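Local coordinates for glycosyl hydrolase family 2, TIM barrel domain protein (Parabacteroides merdae ATCC 43184, PDB 6DXU), which probably hydrolyses beta-glucuronides to release glucuronic acid, as a family 2 beta-glucuronidase of a human gut bacterium, at residues I108-D113 with V162-R167; G306-E311 with A421-G426; T330-D335 with Q341-D346; R350-M355 with E372-L377; G613-D618 with E623-F628. One frame throughout, in Å; residues are numbered along the deposited sequence.

Interaction 1 of 5, residues I108-D113 with V162-R167; sequences IVLDFD and VPLSIR
Leu164 and Leu110 reach toward each other tip to tip. The closest pair is Leu164 CD1 and Leu110 CD1, 3.7 Å apart, while Leu164 CD2 sits 4.1 Å from Leu110 CD2, so both methyls of each fork take part. Leu164 gets there with CG anti to its backbone N (chi1 172°), whereas Leu110 swings CG to the side of its own N. The two strands belong to different antiparallel sheets, 107-112 to one and 162-169 to the other, and these face each other as a beta-sandwich in the sugar-binding domain; Leu110 CA and Leu164 CA are 10.3 Å apart, and the two side chains span that distance end to end. Two residues further along, Ile166 sends CD1 to the rim of the Phe112 ring, close to the ring plane. Ile166 CD1 is shared evenly, 4.0 Å from both Phe112 CE2 and Phe112 CZ. The Phe112 ring also stacks with Trp138, and Leu194 touches both Phe112 and Ile166. Val121 packs on Leu110 and Phe112.

Interaction 2 of 5, residues G306-E311 with A421-G426; sequences GFRHTE and AVIIWG
Arg308 sends NH2 to the carbonyl of Val422, joining the approach to the short strand 310-312, which pairs with 318-320 ahead of barrel strand 323-331, to strand 422-429 of the TIM barrel. Arg308 NH2 lies 2.8 Å from Val422 O, near the guanidinium plane, but the angle at hydrogen is 128° and the bond is weak. Beside it, Thr310 CG2 and Ile423 CG2 meet at 3.7 Å, their side chains crossing obliquely, and Ile423 CG2 is also 3.9 Å from Arg308 NH2. Thr310 CG2 also lies over one face of the guanidinium, offset toward its rim, so this methyl packs against the charge and the isoleucine at once. The arginine is bent at chi2 (-72°), which turns its end toward the barrel strand. Outward from this shell, Arg308 NE has its stronger bond to Pro420 O, and Val422 O also accepts from Arg463 NE. Val422 points away from 306-311, and its CG1 rests over one face of the Trp425 indole, 3.6 Å above the ring plane.

Interaction 3 of 5, residues T330-D335 with Q341-D346; sequences THRHED and QAMTED
The Arg332 guanidinium is met at its edge by Met343: Met343 SD is 3.3 Å from Arg332 NH2, and Met343 CE, in the guanidinium plane, lies 3.6 Å from the same nitrogen. The other two flat groups are nearly perpendicular, the Glu334 carboxylate and the Gln341 amide 80° apart. Gln341 NE2 donates to Glu334 OE2 at 2.8 Å and 162°, arriving on the anti side and tilted from the carboxylate plane. OE2 also bridges to Arg192, and Glu334 OE1 takes the backbone N-H of Ser371. An alanine in place of Gln341 would probably leave Glu334 OE2 with Arg192 but without its amide donor, and open a gap beside Glu334 CB, which Gln341 CG and NE2 now cover. Gln341 CA makes a CH...O contact of 3.4 Å to the carbonyl O of Glu334, the centre residue of an inverse gamma turn. Arg332 NH1 bonds to Gln370. All this forms the loop from strand 323-331 to helix 345-357, with Thr344 as N-cap: a beta-alpha connection at the carboxyl end of a TIM-barrel strand.

Interaction 4 of 5, residues R350-M355 with E372-L377; sequences REMRMM and EIILDL
Within 350-355 it is Met352 that makes the apolar contact, packing against Ile374 and Leu377. Met352 CG is 3.7 Å from Leu377 CD1 and 4.0 Å from Ile374 CD1, so one methylene serves both partners. Leu377 meets it at a slant and offers its stem too, with Leu377 CB 4.1 Å from Met352 CB. Ile374 is crossed at about a right angle, and Ile374 CD1 also lies 4.1 Å from Met352 SD. The methionine is curled rather than stretched: chi2 is -53° and chi3 bends likewise, keeping the sulfur beside Ile374. Helices 345-357 and 372-381 are consecutive helices on the outside of the TIM barrel, one after strand 323-331 and the next after strand 362-364, and here their backbones come near enough for Met352 CA and Leu377 CA to be 6.9 Å apart. The greasy seam extends along both helices, with Met352 also on Cys378 and Leu381, and Ile374 on Met348. Polar interactions lie off the seam. Glu351 forms a salt bridge with Lys594, Arg353 pairs with Asp357 a turn later in its own helix, and Glu372 OE2 bonds to His419.

Interaction 5 of 5, residues G613-D618 with E623-F628; sequences GVVERD and ESYYVF
The N-terminal part of helix 623-632 packs on the loop that leads into it, with Val614 wedged against Ser624, Tyr625 and Phe628. Ser624 OG lies 3.4 Å from Val614 CB, and Val614 CG1 sits 3.7 Å from Ser624 CB. At the edge of the Phe628 ring, near its plane, Val614 CG1 comes 3.8 Å from Phe628 CE2. The backbone joins in, as Val614 O comes 3.6 Å from Tyr625 CB. Helix 623-632 comes after barrel strand 587-589, beyond a long excursion, and lies between helices 565-579 and 345-357, consistent with the last helix of the TIM barrel closing the ring onto the first: Ser624 and Phe628 touch Ile572, while Tyr625 touches Asp357. Val615 runs side by side with that tyrosine, pointing the same way, with Val615 CG2 3.8 Å from Tyr625 CD2. With CG anti to the backbone N (chi1 177°), the tyrosine ring is carried alongside Val615. Tyr625 CD1 in turn stands over the centre of the Tyr626 ring.

Interactions 3, 4 and 5 form one connected block. Centres of interactions 3 and 4 are 9 Å apart, and Arg332 NE bridges to Glu351 OE2 at 2.8 Å. Interaction 5 joins interaction 3 through a salt bridge between Arg617 NE and Asp335 OD2, 2.8 Å apart, and interaction 4 through a probable hydrogen bond between Tyr625 OH and Met354 O, at 2.7 Å. Interaction 2 touches interaction 4, Val422 CG2 lying 3.8 Å from Leu375 CD2. Interaction 1, in the sugar-binding domain, stays separate, its nearest atoms about 5 Å from interaction 4; Arg192 nevertheless serves Asp113 O and Glu334 OE2 alike. A bound sodium ion lies about 11 Å from the Asp335 side chain.

Interaction 1 of 5, residues I108-D113 with V162-R167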
# COMPACT_ATOMS: atom_id res chain seq x y z
N ILE D 108 -11.21 -15.81 25.13
CA ILE D 108 -9.82 -16.20 25.33
C ILE D 108 -8.97 -15.00 24.96
O ILE D 108 -8.95 -14.59 23.79
CB ILE D 108 -9.44 -17.40 24.44
CG1 ILE D 108 -10.46 -18.54 24.58
CG2 ILE D 108 -8.05 -17.90 24.78
CD1 ILE D 108 -10.40 -19.51 23.40
N VAL D 109 -8.23 -14.47 25.93
CA VAL D 109 -7.43 -13.28 25.70
C VAL D 109 -5.98 -13.59 26.05
O VAL D 109 -5.70 -14.17 27.10
CB VAL D 109 -7.94 -12.07 26.50
CG1 VAL D 109 -7.01 -10.90 26.36
CG2 VAL D 109 -9.35 -11.68 26.04
N LEU D 110 -5.07 -13.20 25.17
CA LEU D 110 -3.64 -13.22 25.46
C LEU D 110 -3.26 -11.85 25.99
O LEU D 110 -3.46 -10.84 25.31
CB LEU D 110 -2.82 -13.54 24.22
CG LEU D 110 -3.00 -14.91 23.56
CD1 LEU D 110 -2.22 -14.95 22.22
CD2 LEU D 110 -2.56 -16.02 24.49
N ASP D 111 -2.72 -11.81 27.20
CA ASP D 111 -2.43 -10.55 27.89
C ASP D 111 -0.93 -10.47 28.08
O ASP D 111 -0.35 -11.23 28.86
CB ASP D 111 -3.18 -10.51 29.23
CG ASP D 111 -2.85 -9.28 30.06
OD1 ASP D 111 -2.48 -8.24 29.47
OD2 ASP D 111 -2.97 -9.36 31.30
N PHE D 112 -0.29 -9.54 27.37
CA PHE D 112 1.16 -9.37 27.38
C PHE D 112 1.53 -8.32 28.43
O PHE D 112 1.22 -7.14 28.25
CB PHE D 112 1.68 -8.93 26.01
CG PHE D 112 1.54 -9.97 24.92
CD1 PHE D 112 0.32 -10.15 24.27
CD2 PHE D 112 2.63 -10.73 24.51
CE1 PHE D 112 0.19 -11.09 23.25
CE2 PHE D 112 2.50 -11.68 23.48
CZ PHE D 112 1.28 -11.86 22.86
N ASP D 113 2.22 -8.74 29.51
CA ASP D 113 2.78 -7.75 30.43
C ASP D 113 3.80 -6.86 29.73
O ASP D 113 4.00 -5.71 30.13
CB ASP D 113 3.45 -8.44 31.63
CG ASP D 113 2.46 -8.92 32.68
OD1 ASP D 113 1.24 -8.92 32.40
OD2 ASP D 113 2.92 -9.32 33.77
N VAL D 162 -3.93 -25.80 20.26
CA VAL D 162 -3.95 -24.70 19.30
C VAL D 162 -2.54 -24.16 19.16
O VAL D 162 -1.94 -23.73 20.15
CB VAL D 162 -4.91 -23.58 19.74
CG1 VAL D 162 -4.87 -22.42 18.74
CG2 VAL D 162 -6.33 -24.14 19.92
N PRO D 163 -1.95 -24.15 17.96
CA PRO D 163 -0.59 -23.62 17.83
C PRO D 163 -0.61 -22.11 17.92
O PRO D 163 -1.31 -21.42 17.17
CB PRO D 163 -0.15 -24.10 16.43
CG PRO D 163 -1.42 -24.32 15.69
CD PRO D 163 -2.50 -24.64 16.68
N LEU D 164 0.20 -21.59 18.83
CA LEU D 164 0.39 -20.17 19.03
C LEU D 164 1.84 -19.89 18.67
O LEU D 164 2.75 -20.52 19.22
CB LEU D 164 0.11 -19.79 20.50
CG LEU D 164 0.45 -18.36 20.91
CD1 LEU D 164 -0.36 -17.36 20.12
CD2 LEU D 164 0.23 -18.16 22.43
N SER D 165 2.06 -18.97 17.73
CA SER D 165 3.40 -18.62 17.29
C SER D 165 3.51 -17.11 17.42
O SER D 165 2.60 -16.38 17.00
CB SER D 165 3.66 -19.06 15.83
OG SER D 165 3.27 -20.42 15.66
N ILE D 166 4.62 -16.65 17.99
CA ILE D 166 4.79 -15.23 18.29
C ILE D 166 6.16 -14.82 17.77
O ILE D 166 7.16 -15.48 18.06
CB ILE D 166 4.68 -14.95 19.80
CG1 ILE D 166 3.28 -15.31 20.31
CG2 ILE D 166 5.02 -13.48 20.07
CD1 ILE D 166 3.11 -15.32 21.87
N ARG D 167 6.19 -13.77 16.97
CA ARG D 167 7.43 -13.20 16.48
C ARG D 167 7.72 -11.95 17.28
O ARG D 167 6.86 -11.08 17.40
CB ARG D 167 7.31 -12.88 14.98
CG ARG D 167 8.58 -12.30 14.33
CD ARG D 167 8.22 -11.83 12.89
NE ARG D 167 9.38 -11.50 12.06
CZ ARG D 167 9.91 -10.29 11.94
NH1 ARG D 167 9.43 -9.28 12.65
NH2 ARG D 167 10.93 -10.08 11.11

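Interaction 2 of 5, residues G306-E311 with A421-G426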
# COMPACT_ATOMS: atom_id res chain seq x y z
N GLY D 306 -5.13 4.22 46.75
CA GLY D 306 -4.79 4.86 48.01
C GLY D 306 -5.11 6.34 47.96
O GLY D 306 -5.13 6.96 46.90
N PHE D 307 -5.38 6.90 49.15
CA PHE D 307 -5.60 8.33 49.33
C PHE D 307 -4.30 8.98 49.79
O PHE D 307 -3.75 8.58 50.83
CB PHE D 307 -6.70 8.59 50.38
CG PHE D 307 -8.11 8.28 49.91
CD1 PHE D 307 -8.75 9.10 48.99
CD2 PHE D 307 -8.78 7.17 50.40
CE1 PHE D 307 -10.04 8.83 48.56
CE2 PHE D 307 -10.08 6.89 49.99
CZ PHE D 307 -10.70 7.72 49.06
N ARG D 308 -3.83 9.99 49.07
CA ARG D 308 -2.69 10.76 49.54
C ARG D 308 -2.63 12.08 48.79
O ARG D 308 -3.06 12.18 47.64
CB ARG D 308 -1.37 9.98 49.40
CG ARG D 308 -0.68 10.11 48.03
CD ARG D 308 -1.42 9.33 46.95
NE ARG D 308 -0.73 9.40 45.67
CZ ARG D 308 -0.84 10.41 44.82
NH1 ARG D 308 -1.64 11.45 45.10
NH2 ARG D 308 -0.16 10.39 43.68
N HIS D 309 -2.12 13.10 49.48
CA HIS D 309 -1.96 14.44 48.93
C HIS D 309 -0.48 14.70 48.69
O HIS D 309 0.35 14.46 49.57
CB HIS D 309 -2.52 15.49 49.91
CG HIS D 309 -2.49 16.89 49.36
ND1 HIS D 309 -1.40 17.72 49.52
CD2 HIS D 309 -3.41 17.60 48.67
CE1 HIS D 309 -1.65 18.88 48.93
NE2 HIS D 309 -2.87 18.83 48.41
N THR D 310 -0.15 15.20 47.50
CA THR D 310 1.23 15.52 47.14
C THR D 310 1.31 16.97 46.70
O THR D 310 0.37 17.51 46.09
CB THR D 310 1.75 14.59 46.02
OG1 THR D 310 0.97 14.78 44.84
CG2 THR D 310 1.67 13.15 46.45
N GLU D 311 2.44 17.62 47.00
CA GLU D 311 2.60 19.01 46.58
C GLU D 311 4.08 19.34 46.40
O GLU D 311 4.88 19.11 47.30
CB GLU D 311 1.98 19.98 47.60
CG GLU D 311 2.12 21.44 47.18
CD GLU D 311 1.54 22.42 48.19
OE1 GLU D 311 1.07 21.99 49.26
OE2 GLU D 311 1.53 23.64 47.89
N ALA D 421 1.34 5.17 44.40
CA ALA D 421 2.77 5.47 44.38
C ALA D 421 3.14 6.51 43.33
O ALA D 421 4.08 7.29 43.54
CB ALA D 421 3.57 4.18 44.15
N VAL D 422 2.45 6.54 42.19
CA VAL D 422 2.91 7.38 41.09
C VAL D 422 2.62 8.84 41.39
O VAL D 422 1.48 9.22 41.69
CB VAL D 422 2.26 6.95 39.76
CG1 VAL D 422 2.74 7.86 38.63
CG2 VAL D 422 2.55 5.48 39.46
N ILE D 423 3.66 9.67 41.31
CA ILE D 423 3.51 11.12 41.40
C ILE D 423 3.95 11.85 40.13
O ILE D 423 3.61 13.03 39.98
CB ILE D 423 4.28 11.70 42.60
CG1 ILE D 423 5.75 11.26 42.52
CG2 ILE D 423 3.61 11.27 43.90
CD1 ILE D 423 6.69 11.97 43.50
N ILE D 424 4.72 11.22 39.25
CA ILE D 424 5.29 11.91 38.09
C ILE D 424 5.17 11.03 36.86
O ILE D 424 5.57 9.86 36.88
CB ILE D 424 6.76 12.29 38.33
CG1 ILE D 424 6.86 13.49 39.28
CG2 ILE D 424 7.45 12.61 37.00
CD1 ILE D 424 8.28 13.77 39.77
N TRP D 425 4.66 11.60 35.77
CA TRP D 425 4.78 10.99 34.45
C TRP D 425 5.91 11.70 33.70
O TRP D 425 5.83 12.90 33.43
CB TRP D 425 3.48 11.09 33.66
CG TRP D 425 2.23 10.51 34.32
CD1 TRP D 425 1.08 11.21 34.63
CD2 TRP D 425 1.98 9.15 34.71
NE1 TRP D 425 0.15 10.36 35.18
CE2 TRP D 425 0.67 9.10 35.25
CE3 TRP D 425 2.74 7.96 34.65
CZ2 TRP D 425 0.09 7.91 35.71
CZ3 TRP D 425 2.17 6.79 35.12
CH2 TRP D 425 0.86 6.77 35.66
N GLY D 426 6.95 10.95 33.35
CA GLY D 426 8.09 11.52 32.65
C GLY D 426 7.91 11.43 31.15
O GLY D 426 7.36 10.45 30.63

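Interaction 3 of 5, residues T330-D335 with Q341-D346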
# COMPACT_ATOMS: atom_id res chain seq x y z
N THR D 330 16.12 6.10 44.11
CA THR D 330 17.03 5.31 43.30
C THR D 330 16.38 5.15 41.93
O THR D 330 15.37 5.78 41.62
CB THR D 330 17.36 3.98 44.00
OG1 THR D 330 18.40 3.30 43.28
CG2 THR D 330 16.14 3.08 44.10
N HIS D 331 16.99 4.33 41.09
CA HIS D 331 16.43 3.93 39.80
C HIS D 331 16.58 2.43 39.65
O HIS D 331 17.36 1.79 40.37
CB HIS D 331 17.14 4.55 38.59
CG HIS D 331 17.09 6.05 38.50
ND1 HIS D 331 17.83 6.88 39.32
CD2 HIS D 331 16.46 6.85 37.61
CE1 HIS D 331 17.63 8.13 38.95
NE2 HIS D 331 16.81 8.15 37.92
N ARG D 332 15.88 1.88 38.67
CA ARG D 332 16.15 0.49 38.32
C ARG D 332 15.89 0.30 36.83
O ARG D 332 15.05 0.98 36.24
CB ARG D 332 15.32 -0.48 39.16
CG ARG D 332 13.87 -0.62 38.73
CD ARG D 332 13.11 -1.63 39.59
NE ARG D 332 13.61 -3.01 39.48
CZ ARG D 332 13.21 -3.90 38.56
NH1 ARG D 332 12.31 -3.57 37.64
NH2 ARG D 332 13.71 -5.13 38.57
N HIS D 333 16.65 -0.61 36.24
CA HIS D 333 16.35 -1.18 34.94
C HIS D 333 15.77 -2.58 35.13
O HIS D 333 16.04 -3.26 36.13
CB HIS D 333 17.61 -1.25 34.06
CG HIS D 333 17.82 -0.04 33.22
ND1 HIS D 333 16.95 0.33 32.21
CD2 HIS D 333 18.81 0.89 33.21
CE1 HIS D 333 17.40 1.43 31.63
NE2 HIS D 333 18.53 1.79 32.22
N GLU D 334 14.94 -3.00 34.18
CA GLU D 334 14.48 -4.39 34.14
C GLU D 334 15.59 -5.20 33.49
O GLU D 334 15.65 -5.35 32.27
CB GLU D 334 13.17 -4.53 33.38
CG GLU D 334 12.01 -3.86 34.07
CD GLU D 334 10.67 -4.21 33.42
OE1 GLU D 334 9.63 -3.95 34.04
OE2 GLU D 334 10.66 -4.80 32.32
N ASP D 335 16.49 -5.70 34.33
CA ASP D 335 17.68 -6.42 33.87
C ASP D 335 18.24 -7.17 35.06
O ASP D 335 18.24 -6.64 36.17
CB ASP D 335 18.72 -5.44 33.31
CG ASP D 335 19.96 -6.14 32.79
OD1 ASP D 335 19.83 -7.04 31.94
OD2 ASP D 335 21.08 -5.74 33.20
N GLN D 341 16.26 -9.06 30.60
CA GLN D 341 15.01 -8.43 31.04
C GLN D 341 14.02 -9.43 31.63
O GLN D 341 13.06 -9.01 32.28
CB GLN D 341 14.36 -7.65 29.88
CG GLN D 341 13.17 -6.79 30.35
CD GLN D 341 12.96 -5.56 29.49
OE1 GLN D 341 13.65 -5.35 28.49
NE2 GLN D 341 11.99 -4.73 29.86
N ALA D 342 14.24 -10.74 31.46
CA ALA D 342 13.25 -11.76 31.83
C ALA D 342 13.27 -12.10 33.34
O ALA D 342 13.49 -13.24 33.75
CB ALA D 342 13.48 -13.01 30.99
N MET D 343 13.01 -11.09 34.16
CA MET D 343 12.93 -11.31 35.61
C MET D 343 11.60 -11.94 36.01
O MET D 343 10.55 -11.62 35.43
CB MET D 343 13.12 -10.00 36.36
CG MET D 343 14.50 -9.39 36.14
SD MET D 343 14.77 -7.89 37.10
CE MET D 343 14.86 -8.55 38.77
N THR D 344 11.63 -12.83 37.00
CA THR D 344 10.42 -13.44 37.52
C THR D 344 9.83 -12.58 38.63
O THR D 344 10.47 -11.67 39.16
CB THR D 344 10.71 -14.83 38.06
OG1 THR D 344 11.57 -14.72 39.20
CG2 THR D 344 11.34 -15.73 36.98
N GLU D 345 8.59 -12.90 39.00
CA GLU D 345 7.97 -12.17 40.11
C GLU D 345 8.79 -12.28 41.39
O GLU D 345 8.96 -11.30 42.12
CB GLU D 345 6.54 -12.67 40.35
CG GLU D 345 5.93 -12.00 41.58
CD GLU D 345 4.46 -12.30 41.79
OE1 GLU D 345 3.91 -13.14 41.05
OE2 GLU D 345 3.85 -11.68 42.68
N ASP D 346 9.32 -13.47 41.68
CA ASP D 346 10.11 -13.64 42.90
C ASP D 346 11.36 -12.77 42.87
O ASP D 346 11.75 -12.19 43.89
CB ASP D 346 10.49 -15.10 43.09
CG ASP D 346 9.32 -15.94 43.58
OD1 ASP D 346 8.34 -15.35 44.08
OD2 ASP D 346 9.39 -17.18 43.46

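Interaction 4 of 5, residues R350-M355 with E372-L377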
# COMPACT_ATOMS: atom_id res chain seq x y z
N ARG D 350 12.16 -9.67 45.61
CA ARG D 350 13.41 -9.60 46.36
C ARG D 350 14.11 -8.27 46.14
O ARG D 350 14.58 -7.64 47.10
CB ARG D 350 14.33 -10.76 45.98
CG ARG D 350 15.72 -10.69 46.61
CD ARG D 350 16.49 -11.97 46.38
NE ARG D 350 17.83 -11.93 46.98
CZ ARG D 350 18.78 -12.83 46.74
NH1 ARG D 350 18.55 -13.83 45.90
NH2 ARG D 350 19.97 -12.72 47.33
N GLU D 351 14.16 -7.81 44.88
CA GLU D 351 14.82 -6.54 44.58
C GLU D 351 14.13 -5.37 45.26
O GLU D 351 14.79 -4.48 45.82
CB GLU D 351 14.87 -6.30 43.06
CG GLU D 351 15.74 -5.10 42.72
CD GLU D 351 15.91 -4.87 41.24
OE1 GLU D 351 15.97 -5.86 40.48
OE2 GLU D 351 15.98 -3.69 40.84
N MET D 352 12.80 -5.32 45.17
CA MET D 352 12.10 -4.18 45.75
C MET D 352 12.16 -4.22 47.27
O MET D 352 12.23 -3.18 47.92
CB MET D 352 10.65 -4.14 45.26
CG MET D 352 10.51 -3.97 43.72
SD MET D 352 11.43 -2.55 43.07
CE MET D 352 10.57 -1.22 43.93
N ARG D 353 12.13 -5.42 47.86
CA ARG D 353 12.33 -5.54 49.30
C ARG D 353 13.72 -5.05 49.71
O ARG D 353 13.86 -4.37 50.74
CB ARG D 353 12.10 -6.99 49.72
CG ARG D 353 12.51 -7.29 51.18
CD ARG D 353 11.32 -7.04 52.09
NE ARG D 353 11.43 -5.74 52.75
CZ ARG D 353 10.41 -5.06 53.25
NH1 ARG D 353 10.62 -3.90 53.84
NH2 ARG D 353 9.18 -5.54 53.13
N MET D 354 14.76 -5.38 48.93
CA MET D 354 16.10 -4.88 49.19
C MET D 354 16.15 -3.36 49.16
O MET D 354 16.85 -2.73 49.98
CB MET D 354 17.10 -5.43 48.17
CG MET D 354 17.64 -6.82 48.41
SD MET D 354 18.94 -7.16 47.18
CE MET D 354 20.26 -6.13 47.79
N MET D 355 15.47 -2.74 48.20
CA MET D 355 15.41 -1.28 48.14
C MET D 355 14.77 -0.70 49.39
O MET D 355 15.29 0.24 49.99
CB MET D 355 14.61 -0.81 46.92
CG MET D 355 15.27 -0.98 45.63
SD MET D 355 14.23 -0.15 44.41
CE MET D 355 15.02 -0.81 42.95
N GLU D 372 3.85 -4.23 35.85
CA GLU D 372 2.90 -3.85 36.88
C GLU D 372 3.20 -4.50 38.23
O GLU D 372 2.76 -4.00 39.26
CB GLU D 372 1.46 -4.18 36.47
CG GLU D 372 0.42 -3.53 37.42
CD GLU D 372 -0.78 -2.93 36.72
OE1 GLU D 372 -1.21 -3.48 35.68
OE2 GLU D 372 -1.29 -1.89 37.19
N ILE D 373 3.93 -5.62 38.24
CA ILE D 373 4.37 -6.21 39.51
C ILE D 373 5.21 -5.20 40.29
O ILE D 373 5.07 -5.07 41.52
CB ILE D 373 5.16 -7.51 39.25
CG1 ILE D 373 4.23 -8.58 38.65
CG2 ILE D 373 5.83 -8.02 40.54
CD1 ILE D 373 4.99 -9.75 38.03
N ILE D 374 6.08 -4.47 39.60
CA ILE D 374 6.89 -3.44 40.24
C ILE D 374 6.01 -2.34 40.82
O ILE D 374 6.18 -1.91 41.96
CB ILE D 374 7.92 -2.86 39.25
CG1 ILE D 374 8.89 -3.94 38.75
CG2 ILE D 374 8.68 -1.69 39.90
CD1 ILE D 374 9.76 -4.56 39.87
N LEU D 375 5.03 -1.87 40.04
CA LEU D 375 4.17 -0.81 40.54
C LEU D 375 3.37 -1.27 41.75
O LEU D 375 3.20 -0.51 42.71
CB LEU D 375 3.23 -0.31 39.44
CG LEU D 375 4.25 0.53 38.69
CD1 LEU D 375 4.69 -0.11 37.39
CD2 LEU D 375 3.86 1.99 38.59
N ASP D 376 2.84 -2.49 41.71
CA ASP D 376 2.14 -3.02 42.87
C ASP D 376 3.06 -3.07 44.08
O ASP D 376 2.62 -2.81 45.21
CB ASP D 376 1.58 -4.41 42.57
CG ASP D 376 0.30 -4.39 41.73
OD1 ASP D 376 -0.39 -3.35 41.64
OD2 ASP D 376 -0.02 -5.46 41.19
N LEU D 377 4.33 -3.43 43.88
CA LEU D 377 5.26 -3.48 45.00
C LEU D 377 5.54 -2.09 45.55
O LEU D 377 5.69 -1.93 46.76
CB LEU D 377 6.56 -4.17 44.58
CG LEU D 377 6.44 -5.69 44.50
CD1 LEU D 377 7.58 -6.29 43.68
CD2 LEU D 377 6.43 -6.26 45.92

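Interaction 5 of 5, residues G613-D618 with E623-F628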
# COMPACT_ATOMS: atom_id res chain seq x y z
N GLY D 613 25.76 0.65 40.25
CA GLY D 613 24.82 0.18 41.24
C GLY D 613 25.44 0.09 42.62
O GLY D 613 26.65 0.04 42.77
N VAL D 614 24.58 0.14 43.64
CA VAL D 614 25.00 -0.22 44.99
C VAL D 614 24.73 -1.68 45.26
O VAL D 614 25.04 -2.18 46.35
CB VAL D 614 24.34 0.71 46.03
CG1 VAL D 614 24.65 2.15 45.69
CG2 VAL D 614 22.84 0.47 46.11
N VAL D 615 24.18 -2.38 44.28
CA VAL D 615 23.95 -3.81 44.34
C VAL D 615 24.46 -4.40 43.04
O VAL D 615 24.32 -3.79 41.98
CB VAL D 615 22.45 -4.11 44.56
CG1 VAL D 615 22.20 -5.60 44.52
CG2 VAL D 615 21.98 -3.50 45.90
N GLU D 616 25.09 -5.58 43.12
CA GLU D 616 25.55 -6.25 41.91
C GLU D 616 24.37 -6.83 41.14
O GLU D 616 23.26 -7.00 41.67
CB GLU D 616 26.53 -7.39 42.26
CG GLU D 616 27.80 -6.94 43.04
CD GLU D 616 28.75 -8.11 43.28
OE1 GLU D 616 29.16 -8.75 42.29
OE2 GLU D 616 29.07 -8.40 44.46
N ARG D 617 24.63 -7.17 39.88
CA ARG D 617 23.57 -7.59 38.96
C ARG D 617 22.92 -8.90 39.39
O ARG D 617 21.86 -9.25 38.85
CB ARG D 617 24.15 -7.68 37.54
CG ARG D 617 23.13 -7.73 36.42
CD ARG D 617 23.81 -7.57 35.05
NE ARG D 617 22.88 -7.70 33.92
CZ ARG D 617 22.87 -8.74 33.09
NH1 ARG D 617 23.73 -9.75 33.26
NH2 ARG D 617 22.00 -8.77 32.09
N ASP D 618 23.50 -9.62 40.36
CA ASP D 618 22.94 -10.85 40.88
C ASP D 618 22.33 -10.68 42.28
O ASP D 618 22.06 -11.69 42.95
CB ASP D 618 24.01 -11.95 40.90
CG ASP D 618 25.13 -11.66 41.90
OD1 ASP D 618 25.12 -10.59 42.56
OD2 ASP D 618 26.03 -12.50 42.00
N GLU D 623 29.42 -2.52 49.05
CA GLU D 623 29.63 -1.80 50.31
C GLU D 623 28.78 -0.54 50.36
O GLU D 623 28.34 -0.13 51.45
CB GLU D 623 31.11 -1.45 50.48
CG GLU D 623 32.07 -2.64 50.37
CD GLU D 623 32.34 -3.36 51.70
OE1 GLU D 623 31.91 -2.88 52.77
OE2 GLU D 623 32.99 -4.41 51.65
N SER D 624 28.49 0.06 49.20
CA SER D 624 27.74 1.30 49.12
C SER D 624 26.28 1.14 49.55
O SER D 624 25.66 2.13 49.97
CB SER D 624 27.80 1.85 47.69
OG SER D 624 27.69 0.80 46.74
N TYR D 625 25.73 -0.07 49.46
CA TYR D 625 24.37 -0.30 49.94
C TYR D 625 24.24 0.10 51.41
O TYR D 625 23.24 0.71 51.81
CB TYR D 625 24.01 -1.77 49.75
CG TYR D 625 22.63 -2.19 50.26
CD1 TYR D 625 22.46 -2.62 51.57
CD2 TYR D 625 21.52 -2.17 49.42
CE1 TYR D 625 21.21 -3.01 52.03
CE2 TYR D 625 20.27 -2.56 49.87
CZ TYR D 625 20.13 -2.98 51.18
OH TYR D 625 18.90 -3.37 51.64
N TYR D 626 25.25 -0.22 52.21
CA TYR D 626 25.17 0.06 53.64
C TYR D 626 25.35 1.53 53.96
O TYR D 626 24.90 1.98 55.02
CB TYR D 626 26.22 -0.79 54.37
CG TYR D 626 25.97 -2.25 54.07
CD1 TYR D 626 24.97 -2.94 54.75
CD2 TYR D 626 26.65 -2.89 53.06
CE1 TYR D 626 24.71 -4.26 54.45
CE2 TYR D 626 26.39 -4.20 52.76
CZ TYR D 626 25.42 -4.88 53.45
OH TYR D 626 25.17 -6.20 53.15
N VAL D 627 25.95 2.29 53.05
CA VAL D 627 26.03 3.73 53.26
C VAL D 627 24.63 4.33 53.25
O VAL D 627 24.22 5.01 54.20
CB VAL D 627 26.93 4.38 52.19
CG1 VAL D 627 27.09 5.89 52.49
CG2 VAL D 627 28.28 3.68 52.10
N PHE D 628 23.87 4.05 52.19
CA PHE D 628 22.47 4.49 52.13
C PHE D 628 21.68 3.99 53.33
O PHE D 628 20.97 4.76 53.98
CB PHE D 628 21.82 4.00 50.83
CG PHE D 628 22.14 4.84 49.62
CD1 PHE D 628 21.53 6.08 49.44
CD2 PHE D 628 23.02 4.39 48.65
CE1 PHE D 628 21.82 6.85 48.32
CE2 PHE D 628 23.30 5.16 47.53
CZ PHE D 628 22.71 6.39 47.36